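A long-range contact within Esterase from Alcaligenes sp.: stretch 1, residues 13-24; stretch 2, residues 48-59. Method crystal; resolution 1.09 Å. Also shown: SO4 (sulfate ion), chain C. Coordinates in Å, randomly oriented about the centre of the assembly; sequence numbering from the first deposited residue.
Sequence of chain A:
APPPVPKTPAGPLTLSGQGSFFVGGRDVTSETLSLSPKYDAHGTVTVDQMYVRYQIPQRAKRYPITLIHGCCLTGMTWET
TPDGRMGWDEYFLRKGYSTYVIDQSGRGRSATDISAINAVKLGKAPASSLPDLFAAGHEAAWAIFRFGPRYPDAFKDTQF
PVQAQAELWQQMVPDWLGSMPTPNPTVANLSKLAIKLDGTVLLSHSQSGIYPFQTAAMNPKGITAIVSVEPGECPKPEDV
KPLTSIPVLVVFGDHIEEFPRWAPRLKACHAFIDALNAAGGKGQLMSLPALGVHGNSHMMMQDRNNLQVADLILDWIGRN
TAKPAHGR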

# COMPACT_ATOMS: atom_id res chain seq x y z
N LEU A 13 6.93 17.43 12.30
CA LEU A 13 7.68 16.24 12.70
C LEU A 13 8.96 16.20 11.89
O LEU A 13 8.95 16.38 10.68
CB LEU A 13 6.88 14.97 12.48
CG LEU A 13 7.61 13.65 12.74
CD1 LEU A 13 8.13 13.53 14.16
CD2 LEU A 13 6.71 12.48 12.41
N THR A 14 10.07 15.95 12.57
CA THR A 14 11.36 15.82 11.92
C THR A 14 11.77 14.36 11.92
O THR A 14 11.74 13.69 12.95
CB THR A 14 12.44 16.70 12.56
OG1 THR A 14 12.04 18.07 12.43
CG2 THR A 14 13.78 16.53 11.88
N LEU A 15 12.14 13.89 10.74
CA LEU A 15 12.62 12.54 10.63
C LEU A 15 14.08 12.49 10.21
O LEU A 15 14.55 13.22 9.33
CB LEU A 15 11.79 11.76 9.62
CG LEU A 15 10.31 11.58 9.93
CD1 LEU A 15 9.64 10.75 8.84
CD2 LEU A 15 10.09 10.92 11.27
N SER A 16 14.79 11.58 10.87
CA SER A 16 16.18 11.32 10.52
C SER A 16 16.17 10.58 9.19
O SER A 16 17.08 10.81 8.38
CB SER A 16 16.80 10.46 11.60
OG SER A 16 18.08 10.01 11.21
N GLY A 17 15.19 9.73 8.92
CA GLY A 17 15.14 9.03 7.65
C GLY A 17 13.77 8.39 7.46
O GLY A 17 12.96 8.31 8.37
N GLN A 18 13.57 7.93 6.23
CA GLN A 18 12.34 7.26 5.85
C GLN A 18 12.64 6.43 4.61
O GLN A 18 13.59 6.72 3.87
CB GLN A 18 11.16 8.17 5.57
CG GLN A 18 11.10 8.95 4.28
CD GLN A 18 9.87 9.80 4.03
OE1 GLN A 18 9.59 10.23 2.89
NE2 GLN A 18 9.12 10.05 5.09
N GLY A 19 11.81 5.43 4.37
CA GLY A 19 12.01 4.63 3.18
C GLY A 19 11.07 3.44 3.17
O GLY A 19 10.21 3.27 4.04
N SER A 20 11.33 2.57 2.21
CA SER A 20 10.52 1.40 1.97
C SER A 20 11.38 0.29 1.40
O SER A 20 12.35 0.57 0.67
CB SER A 20 9.46 1.70 0.88
OG SER A 20 8.67 2.79 1.26
N PHE A 21 11.02 -0.95 1.71
CA PHE A 21 11.73 -2.10 1.18
C PHE A 21 10.80 -3.32 1.32
O PHE A 21 9.73 -3.20 1.93
CB PHE A 21 13.07 -2.35 1.87
CG PHE A 21 13.02 -2.55 3.35
CD1 PHE A 21 13.06 -1.48 4.23
CD2 PHE A 21 12.88 -3.82 3.90
CE1 PHE A 21 13.04 -1.67 5.61
CE2 PHE A 21 12.84 -4.03 5.27
CZ PHE A 21 12.92 -2.95 6.12
N PHE A 22 11.25 -4.44 0.79
CA PHE A 22 10.51 -5.67 0.93
C PHE A 22 11.35 -6.71 1.64
O PHE A 22 12.58 -6.72 1.57
CB PHE A 22 10.11 -6.26 -0.45
CG PHE A 22 8.97 -5.48 -1.04
CD1 PHE A 22 9.18 -4.26 -1.69
CD2 PHE A 22 7.67 -5.95 -0.95
CE1 PHE A 22 8.10 -3.55 -2.18
CE2 PHE A 22 6.60 -5.25 -1.46
CZ PHE A 22 6.82 -4.04 -2.08
N VAL A 23 10.66 -7.62 2.33
CA VAL A 23 11.29 -8.75 2.99
C VAL A 23 10.76 -10.04 2.37
O VAL A 23 9.55 -10.23 2.19
CB VAL A 23 10.94 -8.76 4.49
CG1 VAL A 23 11.49 -9.99 5.16
CG2 VAL A 23 11.45 -7.46 5.11
N GLY A 24 11.68 -10.94 2.04
CA GLY A 24 11.30 -12.28 1.64
C GLY A 24 10.78 -12.38 0.22
O GLY A 24 11.12 -11.61 -0.68
N ASP A 48 4.75 -13.71 -2.04
CA ASP A 48 4.89 -13.88 -0.59
C ASP A 48 5.78 -12.85 0.10
O ASP A 48 5.82 -12.84 1.34
CB ASP A 48 5.31 -15.29 -0.19
CG ASP A 48 4.28 -16.37 -0.46
OD1 ASP A 48 3.10 -16.08 -0.69
OD2 ASP A 48 4.73 -17.54 -0.48
N GLN A 49 6.42 -11.96 -0.64
CA GLN A 49 7.21 -10.90 -0.07
C GLN A 49 6.31 -9.94 0.72
O GLN A 49 5.12 -9.77 0.43
CB GLN A 49 7.95 -10.12 -1.17
CG GLN A 49 7.07 -9.41 -2.19
CD GLN A 49 6.74 -10.27 -3.38
OE1 GLN A 49 6.64 -11.49 -3.28
NE2 GLN A 49 6.62 -9.72 -4.58
N MET A 50 6.93 -9.22 1.66
CA MET A 50 6.22 -8.32 2.57
C MET A 50 6.72 -6.89 2.40
O MET A 50 7.93 -6.63 2.61
CB MET A 50 6.44 -8.80 4.02
CG MET A 50 5.83 -7.90 5.08
SD MET A 50 6.08 -8.57 6.74
CE MET A 50 7.79 -8.12 7.04
N TYR A 51 5.83 -5.98 2.05
CA TYR A 51 6.13 -4.54 1.98
C TYR A 51 6.35 -3.97 3.38
O TYR A 51 5.57 -4.25 4.30
CB TYR A 51 4.93 -3.83 1.36
CG TYR A 51 5.00 -2.32 1.36
CD1 TYR A 51 5.86 -1.64 0.48
CD2 TYR A 51 4.22 -1.57 2.21
CE1 TYR A 51 5.92 -0.26 0.48
CE2 TYR A 51 4.27 -0.18 2.19
CZ TYR A 51 5.11 0.47 1.30
OH TYR A 51 5.10 1.85 1.31
N VAL A 52 7.37 -3.14 3.51
CA VAL A 52 7.70 -2.47 4.75
C VAL A 52 7.98 -0.99 4.48
O VAL A 52 8.86 -0.67 3.68
CB VAL A 52 8.95 -3.09 5.42
CG1 VAL A 52 9.17 -2.45 6.79
CG2 VAL A 52 8.83 -4.61 5.53
N ARG A 53 7.27 -0.10 5.17
CA ARG A 53 7.52 1.34 5.11
C ARG A 53 8.07 1.74 6.47
O ARG A 53 7.46 1.43 7.50
CB ARG A 53 6.23 2.11 4.84
CG ARG A 53 6.40 3.62 4.86
CD ARG A 53 7.22 4.10 3.72
NE ARG A 53 7.07 5.55 3.55
CZ ARG A 53 7.78 6.26 2.70
NH1 ARG A 53 8.67 5.60 1.98
NH2 ARG A 53 7.60 7.57 2.56
N TYR A 54 9.22 2.40 6.52
CA TYR A 54 9.85 2.79 7.77
C TYR A 54 9.98 4.32 7.85
O TYR A 54 10.19 5.03 6.86
CB TYR A 54 11.22 2.11 7.95
CG TYR A 54 12.33 2.55 7.04
CD1 TYR A 54 13.16 3.62 7.38
CD2 TYR A 54 12.59 1.90 5.83
CE1 TYR A 54 14.19 4.03 6.55
CE2 TYR A 54 13.63 2.31 5.01
CZ TYR A 54 14.42 3.38 5.36
OH TYR A 54 15.43 3.78 4.50
N GLN A 55 9.87 4.80 9.09
CA GLN A 55 10.10 6.20 9.42
C GLN A 55 10.92 6.21 10.71
O GLN A 55 10.58 5.49 11.65
CB GLN A 55 8.80 6.98 9.51
CG GLN A 55 8.18 7.16 8.13
CD GLN A 55 7.04 8.11 7.98
OE1 GLN A 55 7.13 9.17 7.35
NE2 GLN A 55 5.93 7.71 8.56
N ILE A 56 11.96 7.03 10.73
CA ILE A 56 12.92 7.04 11.83
C ILE A 56 13.01 8.45 12.39
O ILE A 56 13.43 9.37 11.68
CB ILE A 56 14.32 6.63 11.31
CG1 ILE A 56 14.29 5.27 10.62
CG2 ILE A 56 15.34 6.67 12.45
CD1 ILE A 56 15.52 4.58 10.20
N PRO A 57 12.58 8.66 13.63
CA PRO A 57 12.66 9.97 14.25
C PRO A 57 14.11 10.28 14.57
O PRO A 57 14.98 9.39 14.56
CB PRO A 57 11.78 9.85 15.49
CG PRO A 57 11.93 8.42 15.88
CD PRO A 57 12.05 7.65 14.58
N GLN A 58 14.38 11.53 14.94
CA GLN A 58 15.72 11.87 15.40
C GLN A 58 15.99 11.18 16.73
O GLN A 58 15.11 11.04 17.56
CB GLN A 58 15.82 13.39 15.60
CG GLN A 58 15.56 14.13 14.29
CD GLN A 58 15.98 15.58 14.41
OE1 GLN A 58 15.39 16.33 15.17
NE2 GLN A 58 16.99 15.94 13.64
N ARG A 59 17.23 10.72 16.94
CA ARG A 59 17.64 10.10 18.20
C ARG A 59 16.66 9.01 18.60
O ARG A 59 16.19 8.95 19.73
CB ARG A 59 17.73 11.17 19.31
CG ARG A 59 18.66 12.30 18.85
CD ARG A 59 19.02 13.13 20.03
NE ARG A 59 17.90 13.69 20.64
CZ ARG A 59 17.54 14.70 20.07
NH1 ARG A 59 17.11 15.19 18.94
NH2 ARG A 59 17.53 15.03 21.48
S SO4 C . 19.95 10.66 14.37
O1 SO4 C . 18.85 11.70 14.39
O2 SO4 C . 19.99 10.24 15.83
O3 SO4 C . 21.25 11.19 13.94
O4 SO4 C . 19.45 9.49 13.59
O HOH W 1 12.11 13.29 15.57

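The two stretches form an antiparallel pair of neighbouring β-strands, held by a regular backbone ladder and reinforced by side chains on both faces of the sheet. Paired hydrogen bonds link Gly17 with Ile56, Gly19 with Tyr54, Phe21 with Val52 and Val23 with Met50; in the Gly19 pair, Tyr54 N donates to Gly19 O at 2.8 Å and Gly19 N to Tyr54 O at 3.0 Å. At the corner of the first stretch, Ile56 O accepts from both Ser16 N (2.7 Å) and Gly17 N (3.3 Å).

The absence of a side chain at Gly19 lets the Tyr54 ring fold across the partner strand: Gly19 CA lies 3.7 Å from the centroid of the Tyr54 ring, over its face, and a CB there would clash with Tyr54 OH. On this same face Val52 CB sits 4.1 Å from the centroid of the Phe21 ring, while the Phe21 and Tyr54 rings meet rim to rim. The face carrying Ser20 and Arg53 is more polar, with Arg53 NH1 donating to Ser20 OG at 2.9 Å, although Phe22 CE2 also packs against Tyr51 CB at 3.6 Å.

Beyond the ladder, a water bridges Thr14 O and Gln58 N, and a sulfate ion accepts hydrogen bonds from Ser16 OG and Arg59 N, joining the stretches indirectly.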